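Epf (Streptococcus pyogenes, PDB 4ES8) is a cell-surface adhesin that binds to cells through an N-terminal domain containing a carbohydrate-binding module. Local coordinates at residues V53-P58 with Y97-K102; F118-I123 with I127-R132; F145-E150 with Q164-R169; M186-L191 with K207-I212. All coordinates share one frame; numbering follows the deposited sequence.

Interaction 1: residues V53-P58 with Y97-K102. With ACT (acetate ion), chain D.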
loop_
_atom_site.group_PDB
_atom_site.type_symbol
_atom_site.label_atom_id
_atom_site.label_comp_id
_atom_site.label_asym_id
_atom_site.label_seq_id
_atom_site.Cartn_x
_atom_site.Cartn_y
_atom_site.Cartn_z
ATOM N N VAL A 53 6.297 2.077 -22.267
ATOM C CA VAL A 53 5.501 3.201 -22.718
ATOM C C VAL A 53 4.040 2.773 -22.848
ATOM O O VAL A 53 3.733 1.581 -22.804
ATOM C CB VAL A 53 6.009 3.799 -24.050
ATOM C CG1 VAL A 53 7.463 4.252 -23.939
ATOM C CG2 VAL A 53 5.807 2.811 -25.201
ATOM N N PHE A 54 3.143 3.742 -22.998
ATOM C CA PHE A 54 1.710 3.486 -22.987
ATOM C C PHE A 54 1.266 2.680 -24.208
ATOM O O PHE A 54 1.707 2.943 -25.330
ATOM C CB PHE A 54 0.953 4.818 -22.871
ATOM C CG PHE A 54 -0.518 4.663 -22.581
ATOM C CD1 PHE A 54 -0.963 4.424 -21.291
ATOM C CD2 PHE A 54 -1.466 4.821 -23.594
ATOM C CE1 PHE A 54 -2.333 4.305 -21.015
ATOM C CE2 PHE A 54 -2.833 4.736 -23.315
ATOM C CZ PHE A 54 -3.259 4.472 -22.028
ATOM N N HIS A 55 0.392 1.676 -23.974
ATOM C CA HIS A 55 -0.109 0.743 -24.978
ATOM C C HIS A 55 -1.411 1.273 -25.555
ATOM O O HIS A 55 -2.509 1.004 -25.047
ATOM C CB HIS A 55 -0.314 -0.629 -24.307
ATOM C CG HIS A 55 -0.813 -1.761 -25.164
ATOM N ND1 HIS A 55 -2.097 -1.764 -25.717
ATOM C CD2 HIS A 55 -0.214 -2.940 -25.461
ATOM C CE1 HIS A 55 -2.215 -2.930 -26.346
ATOM N NE2 HIS A 55 -1.120 -3.678 -26.214
ATOM N N LEU A 56 -1.287 2.046 -26.645
ATOM C CA LEU A 56 -2.467 2.639 -27.277
ATOM C C LEU A 56 -3.387 1.587 -27.880
ATOM O O LEU A 56 -2.927 0.526 -28.308
ATOM C CB LEU A 56 -2.065 3.643 -28.359
ATOM C CG LEU A 56 -1.140 4.767 -27.922
ATOM C CD1 LEU A 56 -0.453 5.384 -29.124
ATOM C CD2 LEU A 56 -1.884 5.828 -27.106
ATOM N N ILE A 57 -4.691 1.870 -27.865
ATOM C CA ILE A 57 -5.694 1.008 -28.479
ATOM C C ILE A 57 -6.533 1.955 -29.374
ATOM O O ILE A 57 -6.406 3.178 -29.209
ATOM C CB ILE A 57 -6.521 0.190 -27.467
ATOM C CG1 ILE A 57 -7.359 1.126 -26.566
ATOM C CG2 ILE A 57 -5.573 -0.733 -26.653
ATOM C CD1 ILE A 57 -8.192 0.454 -25.466
ATOM N N PRO A 58 -7.363 1.443 -30.304
ATOM C CA PRO A 58 -8.110 2.365 -31.187
ATOM C C PRO A 58 -8.986 3.299 -30.361
ATOM O O PRO A 58 -9.721 2.855 -29.480
ATOM C CB PRO A 58 -8.912 1.410 -32.085
ATOM C CG PRO A 58 -8.072 0.163 -32.126
ATOM C CD PRO A 58 -7.612 0.036 -30.687
ATOM N N TYR A 97 9.095 -9.454 -26.122
ATOM C CA TYR A 97 8.109 -8.380 -26.042
ATOM C C TYR A 97 7.351 -8.512 -24.740
ATOM O O TYR A 97 7.035 -9.632 -24.332
ATOM C CB TYR A 97 7.171 -8.494 -27.240
ATOM C CG TYR A 97 6.031 -7.508 -27.261
ATOM C CD1 TYR A 97 6.230 -6.194 -27.669
ATOM C CD2 TYR A 97 4.728 -7.912 -26.972
ATOM C CE1 TYR A 97 5.168 -5.295 -27.748
ATOM C CE2 TYR A 97 3.669 -7.013 -27.004
ATOM C CZ TYR A 97 3.892 -5.705 -27.404
ATOM O OH TYR A 97 2.852 -4.812 -27.496
ATOM N N SER A 98 7.041 -7.381 -24.102
ATOM C CA SER A 98 6.343 -7.431 -22.834
ATOM C C SER A 98 5.183 -6.460 -22.763
ATOM O O SER A 98 5.318 -5.317 -23.209
ATOM C CB SER A 98 7.312 -7.130 -21.687
ATOM O OG SER A 98 6.638 -6.943 -20.450
ATOM N N VAL A 99 4.069 -6.910 -22.152
ATOM C CA VAL A 99 2.912 -6.055 -21.840
ATOM C C VAL A 99 2.842 -5.940 -20.312
ATOM O O VAL A 99 2.995 -6.944 -19.610
ATOM C CB VAL A 99 1.589 -6.618 -22.425
ATOM C CG1 VAL A 99 0.376 -5.845 -21.910
ATOM C CG2 VAL A 99 1.625 -6.617 -23.949
ATOM N N ALA A 100 2.585 -4.735 -19.795
ATOM C CA ALA A 100 2.431 -4.545 -18.356
ATOM C C ALA A 100 1.182 -3.758 -18.091
ATOM O O ALA A 100 0.862 -2.826 -18.847
ATOM C CB ALA A 100 3.628 -3.824 -17.774
ATOM N N PHE A 101 0.512 -4.088 -16.992
ATOM C CA PHE A 101 -0.629 -3.320 -16.515
ATOM C C PHE A 101 -0.304 -2.638 -15.196
ATOM O O PHE A 101 0.468 -3.167 -14.391
ATOM C CB PHE A 101 -1.843 -4.238 -16.301
ATOM C CG PHE A 101 -2.224 -4.982 -17.559
ATOM C CD1 PHE A 101 -2.664 -4.299 -18.686
ATOM C CD2 PHE A 101 -2.172 -6.373 -17.605
ATOM C CE1 PHE A 101 -3.001 -4.986 -19.853
ATOM C CE2 PHE A 101 -2.518 -7.055 -18.764
ATOM C CZ PHE A 101 -2.952 -6.362 -19.879
ATOM N N LYS A 102 -0.920 -1.481 -14.943
ATOM C CA LYS A 102 -0.835 -0.856 -13.636
ATOM C C LYS A 102 -2.233 -0.782 -13.083
ATOM O O LYS A 102 -3.118 -0.164 -13.701
ATOM C CB LYS A 102 -0.184 0.547 -13.691
ATOM C CG LYS A 102 1.334 0.478 -13.726
ATOM C CD LYS A 102 1.948 1.886 -13.606
ATOM C CE LYS A 102 3.381 1.814 -13.175
ATOM N NZ LYS A 102 3.928 3.183 -12.858
HETATM C C ACT D . -5.978 5.238 -26.157
HETATM O O ACT D . -6.441 5.579 -25.047
HETATM O OXT ACT D . -5.254 4.255 -26.392
HETATM C CH3 ACT D . -6.326 6.055 -27.413
#
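His55 and Tyr97 meet at roughly a right angle, the imidazole carbon CD2 lying 4.1 Å from the phenol OH of Tyr97. With CG anti to the backbone N (chi1 176°), Tyr97 carries its phenol end toward the imidazole. Neither polar end bonds to the other: His55 NE2 and Tyr97 OH both turn to the hydroxyl of Ser76, and the His55 ring stacks on His70. Histidine and tyrosine suit the place because each offers a flat ring for packing and a polar atom to reach one shared serine. Val99, next but one along the strand from Tyr97, brings its CG2 obliquely to 4.4 Å from His55 CD2, a loose touch. Beyond the strand end, Ile57 N donates a nearly straight bond (169°) to acetate OXT at 2.9 Å, near the edge of Phe54; Arg42 also holds this probable crystallisation guest. Ser76 lies on a strand of the other sheet, so the shared hydroxyl links the two layers, consistent with the beta-sandwich common among carbohydrate-binding modules.

Interaction 2: residues F118-I123 with I127-R132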
loop_
_atom_site.group_PDB
_atom_site.type_symbol
_atom_site.label_atom_id
_atom_site.label_comp_id
_atom_site.label_asym_id
_atom_site.label_seq_id
_atom_site.Cartn_x
_atom_site.Cartn_y
_atom_site.Cartn_z
ATOM N N PHE A 118 -4.166 -11.211 -4.816
ATOM C CA PHE A 118 -4.860 -11.357 -6.096
ATOM C C PHE A 118 -4.754 -12.777 -6.531
ATOM O O PHE A 118 -4.032 -13.550 -5.903
ATOM C CB PHE A 118 -4.313 -10.405 -7.187
ATOM C CG PHE A 118 -2.844 -10.582 -7.514
ATOM C CD1 PHE A 118 -1.866 -10.004 -6.720
ATOM C CD2 PHE A 118 -2.444 -11.337 -8.613
ATOM C CE1 PHE A 118 -0.506 -10.175 -7.027
ATOM C CE2 PHE A 118 -1.086 -11.532 -8.900
ATOM C CZ PHE A 118 -0.123 -10.943 -8.112
ATOM N N GLU A 119 -5.448 -13.117 -7.617
ATOM C CA GLU A 119 -5.329 -14.455 -8.168
ATOM C C GLU A 119 -4.551 -14.385 -9.460
ATOM O O GLU A 119 -4.901 -13.600 -10.348
ATOM C CB GLU A 119 -6.716 -15.066 -8.443
ATOM C CG GLU A 119 -7.561 -15.233 -7.193
ATOM C CD GLU A 119 -8.884 -15.906 -7.483
ATOM O OE1 GLU A 119 -8.875 -17.057 -7.977
ATOM O OE2 GLU A 119 -9.929 -15.298 -7.167
ATOM N N GLN A 120 -3.523 -15.207 -9.579
ATOM C CA GLN A 120 -2.831 -15.391 -10.840
ATOM C C GLN A 120 -3.669 -16.396 -11.605
ATOM O O GLN A 120 -3.768 -17.566 -11.181
ATOM C CB GLN A 120 -1.393 -15.890 -10.630
ATOM C CG GLN A 120 -0.700 -16.309 -11.923
ATOM C CD GLN A 120 -0.564 -15.100 -12.817
ATOM O OE1 GLN A 120 0.119 -14.138 -12.466
ATOM N NE2 GLN A 120 -1.310 -15.095 -13.931
ATOM N N GLY A 121 -4.337 -15.932 -12.653
ATOM C CA GLY A 121 -5.130 -16.792 -13.528
ATOM C C GLY A 121 -4.224 -17.481 -14.537
ATOM O O GLY A 121 -2.997 -17.588 -14.339
ATOM N N GLN A 122 -4.822 -17.953 -15.639
ATOM C CA GLN A 122 -4.101 -18.699 -16.669
ATOM C C GLN A 122 -2.828 -18.004 -17.114
ATOM O O GLN A 122 -2.803 -16.784 -17.258
ATOM C CB GLN A 122 -5.000 -18.936 -17.907
ATOM C CG GLN A 122 -5.370 -17.653 -18.658
ATOM C CD GLN A 122 -6.469 -17.950 -19.621
ATOM O OE1 GLN A 122 -6.246 -18.508 -20.704
ATOM N NE2 GLN A 122 -7.694 -17.647 -19.204
ATOM N N ILE A 123 -1.776 -18.793 -17.301
ATOM C CA ILE A 123 -0.520 -18.347 -17.876
ATOM C C ILE A 123 -0.248 -19.263 -19.046
ATOM O O ILE A 123 0.101 -20.444 -18.844
ATOM C CB ILE A 123 0.693 -18.319 -16.910
ATOM C CG1 ILE A 123 0.413 -17.437 -15.669
ATOM C CG2 ILE A 123 1.952 -17.811 -17.685
ATOM C CD1 ILE A 123 1.458 -17.678 -14.528
ATOM N N ILE A 127 4.712 -17.775 -21.699
ATOM C CA ILE A 127 4.624 -16.481 -21.006
ATOM C C ILE A 127 5.307 -16.576 -19.644
ATOM O O ILE A 127 5.108 -17.555 -18.893
ATOM C CB ILE A 127 3.150 -16.010 -20.846
ATOM C CG1 ILE A 127 2.480 -15.755 -22.235
ATOM C CG2 ILE A 127 3.063 -14.770 -19.931
ATOM C CD1 ILE A 127 1.041 -15.296 -22.156
ATOM N N THR A 128 6.126 -15.549 -19.317
ATOM C CA THR A 128 6.724 -15.444 -17.989
ATOM C C THR A 128 6.170 -14.159 -17.381
ATOM O O THR A 128 5.690 -13.273 -18.105
ATOM C CB THR A 128 8.245 -15.548 -18.012
ATOM O OG1 THR A 128 8.758 -14.602 -18.960
ATOM C CG2 THR A 128 8.725 -16.974 -18.393
ATOM N N VAL A 129 6.109 -14.118 -16.055
ATOM C CA VAL A 129 5.405 -13.072 -15.332
ATOM C C VAL A 129 6.264 -12.477 -14.233
ATOM O O VAL A 129 7.041 -13.185 -13.572
ATOM C CB VAL A 129 4.116 -13.760 -14.729
ATOM C CG1 VAL A 129 3.348 -12.851 -13.765
ATOM C CG2 VAL A 129 3.185 -14.266 -15.837
ATOM N N ASP A 130 6.054 -11.179 -13.990
ATOM C CA ASP A 130 6.698 -10.465 -12.881
ATOM C C ASP A 130 5.639 -9.614 -12.187
ATOM O O ASP A 130 4.646 -9.224 -12.820
ATOM C CB ASP A 130 7.876 -9.588 -13.368
ATOM C CG ASP A 130 8.791 -9.051 -12.258
ATOM O OD1 ASP A 130 8.675 -9.523 -11.092
ATOM O OD2 ASP A 130 9.596 -8.140 -12.543
ATOM N N TYR A 131 5.845 -9.349 -10.902
ATOM C CA TYR A 131 4.961 -8.496 -10.083
ATOM C C TYR A 131 5.819 -7.424 -9.441
ATOM O O TYR A 131 6.809 -7.751 -8.783
ATOM C CB TYR A 131 4.238 -9.274 -8.974
ATOM C CG TYR A 131 3.580 -10.582 -9.369
ATOM C CD1 TYR A 131 2.703 -10.651 -10.455
ATOM C CD2 TYR A 131 3.739 -11.724 -8.589
ATOM C CE1 TYR A 131 2.035 -11.838 -10.768
ATOM C CE2 TYR A 131 3.079 -12.907 -8.891
ATOM C CZ TYR A 131 2.232 -12.963 -9.988
ATOM O OH TYR A 131 1.599 -14.142 -10.297
ATOM N N ARG A 132 5.450 -6.166 -9.626
ATOM C CA ARG A 132 6.218 -5.080 -9.047
ATOM C C ARG A 132 5.323 -4.052 -8.430
ATOM O O ARG A 132 4.132 -4.037 -8.719
ATOM C CB ARG A 132 7.061 -4.390 -10.144
ATOM C CG ARG A 132 8.160 -5.255 -10.777
ATOM C CD ARG A 132 9.425 -5.314 -9.940
ATOM N NE ARG A 132 10.334 -6.311 -10.505
ATOM C CZ ARG A 132 11.498 -6.625 -9.955
ATOM N NH1 ARG A 132 11.874 -6.058 -8.810
ATOM N NH2 ARG A 132 12.282 -7.539 -10.522
#
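Phe118 drives its ring edge into the face of Tyr131 in a T-shaped stack, with planes at 85° and centroids 4.9 Å apart. Its CZ sits over the centre of the tyrosine ring and comes within 3.5 Å of Tyr131 CE1, so this is the tight end of the contact. Here Gln120 adds a polar clasp. Its chain bends at chi2 (64°) and brings the amide almost coplanar with the phenol, and Tyr131 OH donates to a lone pair of Gln120 OE1 at 2.6 Å. The other end of the amide is held too, because Gln120 NE2 bonds to Gly121 O at 3.0 Å, which fixes the flip of the amide and leaves its oxygen facing the hydroxyl. A glutamine suits the place because it can accept and donate at once inside a buried layer.

Toward the turn the contact becomes non-directional aliphatic packing, and Ile123 is partly exposed. Ile123 CD1 lies 4.0 Å from Val129 CG2, and Ile123 CG2 lies 3.8 Å from Ile127 CB. Glu119 starts out away from the other strand, and its OE2 accepts a hydrogen bond from Asn208 ND2. The two strands run antiparallel (157°) with axes 8.7 Å apart and share no backbone bonds; each pairs within a different sheet. That is a beta-arch, a short link carrying the chain from one sheet of the sandwich to the other.

Interaction 3: residues F145-E150 with Q164-R169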
loop_
_atom_site.group_PDB
_atom_site.type_symbol
_atom_site.label_atom_id
_atom_site.label_comp_id
_atom_site.label_asym_id
_atom_site.label_seq_id
_atom_site.Cartn_x
_atom_site.Cartn_y
_atom_site.Cartn_z
ATOM N N PHE A 145 7.009 4.189 -17.514
ATOM C CA PHE A 145 7.672 3.773 -16.289
ATOM C C PHE A 145 8.813 2.838 -16.604
ATOM O O PHE A 145 8.897 2.307 -17.725
ATOM C CB PHE A 145 6.707 3.063 -15.286
ATOM C CG PHE A 145 6.339 1.636 -15.617
ATOM C CD1 PHE A 145 5.271 1.351 -16.475
ATOM C CD2 PHE A 145 7.015 0.568 -15.029
ATOM C CE1 PHE A 145 4.938 0.028 -16.790
ATOM C CE2 PHE A 145 6.680 -0.759 -15.345
ATOM C CZ PHE A 145 5.634 -1.022 -16.223
ATOM N N LYS A 146 9.672 2.641 -15.586
ATOM C CA LYS A 146 10.790 1.696 -15.630
ATOM C C LYS A 146 10.609 0.703 -14.508
ATOM O O LYS A 146 10.235 1.108 -13.413
ATOM C CB LYS A 146 12.150 2.395 -15.488
ATOM C CG LYS A 146 12.571 3.263 -16.676
ATOM C CD LYS A 146 14.100 3.386 -16.743
ATOM C CE LYS A 146 14.710 4.276 -15.684
ATOM N NZ LYS A 146 16.150 3.968 -15.471
ATOM N N ILE A 147 10.849 -0.594 -14.758
ATOM C CA ILE A 147 10.683 -1.579 -13.680
ATOM C C ILE A 147 11.550 -1.160 -12.486
ATOM O O ILE A 147 11.099 -1.217 -11.336
ATOM C CB ILE A 147 11.079 -2.980 -14.175
ATOM C CG1 ILE A 147 10.143 -3.458 -15.291
ATOM C CG2 ILE A 147 11.106 -3.988 -13.004
ATOM C CD1 ILE A 147 10.575 -4.829 -15.921
ATOM N N SER A 148 12.785 -0.731 -12.790
ATOM C CA SER A 148 13.794 -0.355 -11.788
ATOM C C SER A 148 13.387 0.882 -10.953
ATOM O O SER A 148 14.066 1.166 -9.962
ATOM C CB SER A 148 15.139 -0.113 -12.470
ATOM O OG SER A 148 15.056 0.984 -13.358
ATOM N N ASP A 149 12.271 1.579 -11.289
ATOM C CA ASP A 149 11.781 2.709 -10.467
ATOM C C ASP A 149 11.125 2.192 -9.160
ATOM O O ASP A 149 10.782 2.999 -8.299
ATOM C CB ASP A 149 10.741 3.572 -11.220
ATOM C CG ASP A 149 11.197 4.324 -12.471
ATOM O OD1 ASP A 149 12.410 4.643 -12.568
ATOM O OD2 ASP A 149 10.324 4.640 -13.330
ATOM N N GLU A 150 10.886 0.869 -9.031
ATOM C CA GLU A 150 10.209 0.322 -7.849
ATOM C C GLU A 150 10.806 0.834 -6.545
ATOM O O GLU A 150 10.052 1.167 -5.626
ATOM C CB GLU A 150 10.291 -1.203 -7.876
ATOM C CG GLU A 150 9.608 -1.905 -6.709
ATOM C CD GLU A 150 9.659 -3.409 -6.844
ATOM O OE1 GLU A 150 10.790 -3.958 -6.957
ATOM O OE2 GLU A 150 8.570 -4.038 -6.830
ATOM N N GLN A 164 10.715 -12.079 -7.316
ATOM C CA GLN A 164 10.424 -11.113 -8.374
ATOM C C GLN A 164 11.368 -11.407 -9.561
ATOM O O GLN A 164 12.284 -12.224 -9.464
ATOM C CB GLN A 164 10.568 -9.670 -7.874
ATOM C CG GLN A 164 9.457 -9.310 -6.916
ATOM C CD GLN A 164 9.648 -7.923 -6.387
ATOM O OE1 GLN A 164 10.534 -7.685 -5.553
ATOM N NE2 GLN A 164 8.828 -6.984 -6.876
ATOM N N GLY A 165 11.105 -10.753 -10.678
ATOM C CA GLY A 165 11.780 -11.027 -11.934
ATOM C C GLY A 165 10.869 -11.921 -12.755
ATOM O O GLY A 165 10.001 -12.611 -12.199
ATOM N N PHE A 166 11.042 -11.909 -14.076
ATOM C CA PHE A 166 10.184 -12.720 -14.939
ATOM C C PHE A 166 10.474 -14.191 -14.765
ATOM O O PHE A 166 11.608 -14.644 -14.980
ATOM C CB PHE A 166 10.349 -12.339 -16.415
ATOM C CG PHE A 166 9.724 -11.008 -16.750
ATOM C CD1 PHE A 166 8.369 -10.916 -17.048
ATOM C CD2 PHE A 166 10.481 -9.844 -16.730
ATOM C CE1 PHE A 166 7.786 -9.681 -17.330
ATOM C CE2 PHE A 166 9.902 -8.609 -17.051
ATOM C CZ PHE A 166 8.550 -8.537 -17.330
ATOM N N LYS A 167 9.432 -14.940 -14.419
ATOM C CA LYS A 167 9.527 -16.377 -14.166
ATOM C C LYS A 167 8.240 -17.064 -14.533
ATOM O O LYS A 167 7.184 -16.433 -14.595
ATOM C CB LYS A 167 9.750 -16.620 -12.636
ATOM C CG LYS A 167 11.044 -16.071 -12.052
ATOM C CD LYS A 167 11.344 -16.700 -10.718
ATOM C CE LYS A 167 12.809 -16.509 -10.373
ATOM N NZ LYS A 167 13.377 -17.696 -9.661
ATOM N N GLN A 168 8.300 -18.393 -14.706
ATOM C CA GLN A 168 7.081 -19.179 -14.750
ATOM C C GLN A 168 6.550 -19.230 -13.304
ATOM O O GLN A 168 7.360 -19.286 -12.362
ATOM C CB GLN A 168 7.376 -20.608 -15.258
ATOM C CG GLN A 168 7.730 -20.672 -16.726
ATOM C CD GLN A 168 7.658 -22.115 -17.178
ATOM O OE1 GLN A 168 8.365 -22.987 -16.670
ATOM N NE2 GLN A 168 6.755 -22.406 -18.093
ATOM N N ARG A 169 5.234 -19.157 -13.101
ATOM C CA ARG A 169 4.672 -19.181 -11.759
ATOM C C ARG A 169 3.516 -20.148 -11.673
ATOM O O ARG A 169 2.819 -20.364 -12.676
ATOM C CB ARG A 169 4.167 -17.766 -11.348
ATOM C CG ARG A 169 5.268 -16.710 -11.375
ATOM C CD ARG A 169 4.797 -15.334 -10.926
ATOM N NE ARG A 169 5.903 -14.404 -11.166
ATOM C CZ ARG A 169 6.888 -14.165 -10.303
ATOM N NH1 ARG A 169 6.818 -14.629 -9.053
ATOM N NH2 ARG A 169 7.909 -13.393 -10.651
HETATM O O HOH W 1 11.792 -5.432 -4.870
#
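Glu150 and Gln164 approach from opposite directions, both extended beyond CG, and Gln164 NE2 donates to the syn lone pair of Glu150 OE2 at 3.0 Å. Carboxylate and amide planes are twisted 45° apart, and a water closes the other side, donating to Glu150 OE1 and to Gln164 OE1 at 2.7 Å each. Beside this polar pair, Ile147 CD1 meets Phe166 CE2 obliquely at 4.0 Å, a greasy patch on a partly exposed surface. The polar pair sits against strand 127-135; the apolar pair also packs on Leu191 and Tyr52, on the outer face of that sheet of the beta-sandwich. Strand 127-135 supplies the second shell: Ile133 N donates to Glu150 OE2, Arg132 NH1 pairs with Glu150 OE1, and Tyr131 O receives Gln164 NE2. A 3-10 segment, 147-149, leads into Glu150, whose N bonds to Ile147 O at 3.1 Å, and the Asp149 carboxylate receives Lys146 N. On the facing loop, Gly165 takes a positive phi (99°) that suits glycine.

Interaction 4: residues M186-L191 with K207-I212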
loop_
_atom_site.group_PDB
_atom_site.type_symbol
_atom_site.label_atom_id
_atom_site.label_comp_id
_atom_site.label_asym_id
_atom_site.label_seq_id
_atom_site.Cartn_x
_atom_site.Cartn_y
_atom_site.Cartn_z
ATOM N N MET A 186 -0.411 4.517 -5.526
ATOM C CA MET A 186 0.623 3.718 -6.178
ATOM C C MET A 186 -0.050 2.697 -7.073
ATOM O O MET A 186 -1.254 2.793 -7.299
ATOM C CB MET A 186 1.525 3.049 -5.134
ATOM C CG MET A 186 2.420 4.049 -4.413
ATOM S SD MET A 186 3.554 3.266 -3.270
ATOM C CE MET A 186 4.502 2.455 -4.303
ATOM N N SER A 187 0.709 1.760 -7.627
ATOM C CA SER A 187 0.091 0.723 -8.438
ATOM C C SER A 187 0.753 -0.618 -8.171
ATOM O O SER A 187 1.929 -0.699 -7.780
ATOM C CB SER A 187 0.171 1.042 -9.937
ATOM O OG SER A 187 1.503 1.043 -10.423
ATOM N N LEU A 188 -0.027 -1.660 -8.382
ATOM C CA LEU A 188 0.471 -3.009 -8.545
ATOM C C LEU A 188 0.774 -3.133 -10.026
ATOM O O LEU A 188 -0.122 -2.886 -10.851
ATOM C CB LEU A 188 -0.547 -4.075 -8.085
ATOM C CG LEU A 188 -0.175 -5.529 -8.463
ATOM C CD1 LEU A 188 1.107 -6.008 -7.748
ATOM C CD2 LEU A 188 -1.291 -6.486 -8.094
ATOM N N VAL A 189 2.017 -3.464 -10.375
ATOM C CA VAL A 189 2.417 -3.637 -11.769
ATOM C C VAL A 189 2.407 -5.119 -12.104
ATOM O O VAL A 189 3.110 -5.909 -11.465
ATOM C CB VAL A 189 3.795 -2.997 -12.089
ATOM C CG1 VAL A 189 3.955 -2.858 -13.612
ATOM C CG2 VAL A 189 3.915 -1.631 -11.421
ATOM N N LEU A 190 1.570 -5.486 -13.075
ATOM C CA LEU A 190 1.396 -6.893 -13.490
ATOM C C LEU A 190 2.061 -7.063 -14.841
ATOM O O LEU A 190 1.529 -6.577 -15.854
ATOM C CB LEU A 190 -0.094 -7.223 -13.568
ATOM C CG LEU A 190 -0.813 -7.143 -12.212
ATOM C CD1 LEU A 190 -2.302 -7.110 -12.407
ATOM C CD2 LEU A 190 -0.413 -8.305 -11.291
ATOM N N LEU A 191 3.265 -7.659 -14.856
ATOM C CA LEU A 191 4.051 -7.755 -16.075
ATOM C C LEU A 191 4.103 -9.141 -16.628
ATOM O O LEU A 191 4.193 -10.115 -15.880
ATOM C CB LEU A 191 5.512 -7.274 -15.848
ATOM C CG LEU A 191 5.661 -5.908 -15.171
ATOM C CD1 LEU A 191 5.948 -6.074 -13.690
ATOM C CD2 LEU A 191 6.791 -5.108 -15.811
ATOM N N LYS A 207 -6.619 -11.542 -11.606
ATOM C CA LYS A 207 -7.955 -11.114 -11.183
ATOM C C LYS A 207 -8.113 -10.981 -9.687
ATOM O O LYS A 207 -7.254 -11.426 -8.923
ATOM C CB LYS A 207 -9.024 -12.110 -11.700
ATOM C CG LYS A 207 -8.819 -13.540 -11.235
ATOM C CD LYS A 207 -9.815 -14.487 -11.939
ATOM C CE LYS A 207 -9.461 -15.921 -11.650
ATOM N NZ LYS A 207 -10.542 -16.857 -12.071
ATOM N N ASN A 208 -9.219 -10.340 -9.280
ATOM C CA ASN A 208 -9.663 -10.206 -7.873
ATOM C C ASN A 208 -8.562 -9.586 -6.999
ATOM O O ASN A 208 -8.082 -10.177 -6.020
ATOM C CB ASN A 208 -10.134 -11.561 -7.352
ATOM C CG ASN A 208 -11.377 -12.010 -8.098
ATOM O OD1 ASN A 208 -12.230 -11.193 -8.508
ATOM N ND2 ASN A 208 -11.524 -13.305 -8.271
ATOM N N LEU A 209 -8.205 -8.366 -7.389
ATOM C CA LEU A 209 -7.141 -7.592 -6.753
ATOM C C LEU A 209 -7.653 -6.886 -5.501
ATOM O O LEU A 209 -8.739 -6.291 -5.513
ATOM C CB LEU A 209 -6.567 -6.589 -7.760
ATOM C CG LEU A 209 -6.158 -7.220 -9.108
ATOM C CD1 LEU A 209 -6.840 -6.547 -10.283
ATOM C CD2 LEU A 209 -4.680 -7.259 -9.283
ATOM N N LYS A 210 -6.884 -6.967 -4.416
ATOM C CA LYS A 210 -7.223 -6.320 -3.136
ATOM C C LYS A 210 -5.954 -5.784 -2.513
ATOM O O LYS A 210 -4.883 -6.344 -2.753
ATOM C CB LYS A 210 -7.885 -7.311 -2.144
ATOM C CG LYS A 210 -9.302 -7.774 -2.497
ATOM C CD LYS A 210 -9.772 -8.854 -1.496
ATOM C CE LYS A 210 -10.947 -9.614 -2.065
ATOM N NZ LYS A 210 -11.605 -10.462 -1.035
ATOM N N ILE A 211 -6.063 -4.728 -1.683
ATOM C CA ILE A 211 -4.916 -4.236 -0.919
ATOM C C ILE A 211 -5.437 -3.706 0.401
ATOM O O ILE A 211 -6.428 -2.973 0.417
ATOM C CB ILE A 211 -4.023 -3.210 -1.656
ATOM C CG1 ILE A 211 -2.811 -2.786 -0.795
ATOM C CG2 ILE A 211 -4.829 -1.986 -2.154
ATOM C CD1 ILE A 211 -1.859 -1.765 -1.484
ATOM N N ILE A 212 -4.758 -4.024 1.503
ATOM C CA ILE A 212 -5.152 -3.508 2.816
ATOM C C ILE A 212 -3.937 -3.015 3.550
ATOM O O ILE A 212 -2.815 -3.491 3.303
ATOM C CB ILE A 212 -5.894 -4.562 3.679
ATOM C CG1 ILE A 212 -5.058 -5.852 3.879
ATOM C CG2 ILE A 212 -7.279 -4.862 3.057
ATOM C CD1 ILE A 212 -5.493 -6.683 5.114
#
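Val189 N bonds to Arg132 O and Leu190 N to Phe101 O, gripping the strand from both neighbours and presenting Leu188 and Leu190 to Leu209 of the facing sheet. Leu188 and Leu190 face that sheet, while Ser187, Val189 and Leu191 lie on the opposite face of the strand; leucine, branched and apolar, is long enough to meet its partner midway. Leu209 CD2 is the point of contact, 3.7 Å from Leu188 CD2 and 3.9 Å from Leu190 CD1, in one of two modelled positions of Leu209, so the detail is provisional. Leu188 swings CG opposite its backbone N (chi1 170°) and Leu190 keeps CG beside its own (-64°), two settings that bring their methyls to the same methyl of Leu209. Leu190 and Leu209 lie alongside each other, running antiparallel. Phe118 packs on both Leu188 and Leu209, while Tyr131 lies against Leu190. With only methyl groups meeting, nothing here is directional; the sheets adhere through dispersion and the exclusion of water, and alignment probably rests more on backbone bonds within each sheet.

Overall arrangement
Along the chain the four contacts come in series: none encloses another and none crosses. Interaction 1 closes the long excursion between 53-58 and 97-102, which passes through three short strands of the opposite sheet. Interaction 2 spans only the three-residue link from strand 113-123 to strand 127-135. Interaction 3 then ties 145-150 to the loop before strand 172-180, and interaction 4 closes the 15 residues between 186-191 and 207-212. Strand 186-194 draws them together: it pairs with 97-105 of interaction 1 and 127-135 of interaction 2, and Leu191 touches Phe166 and Ile147 of interaction 3. Interactions 2 and 4 join the two sheets; interaction 1 lies within the first, and interaction 3 holds a loop on its outer face.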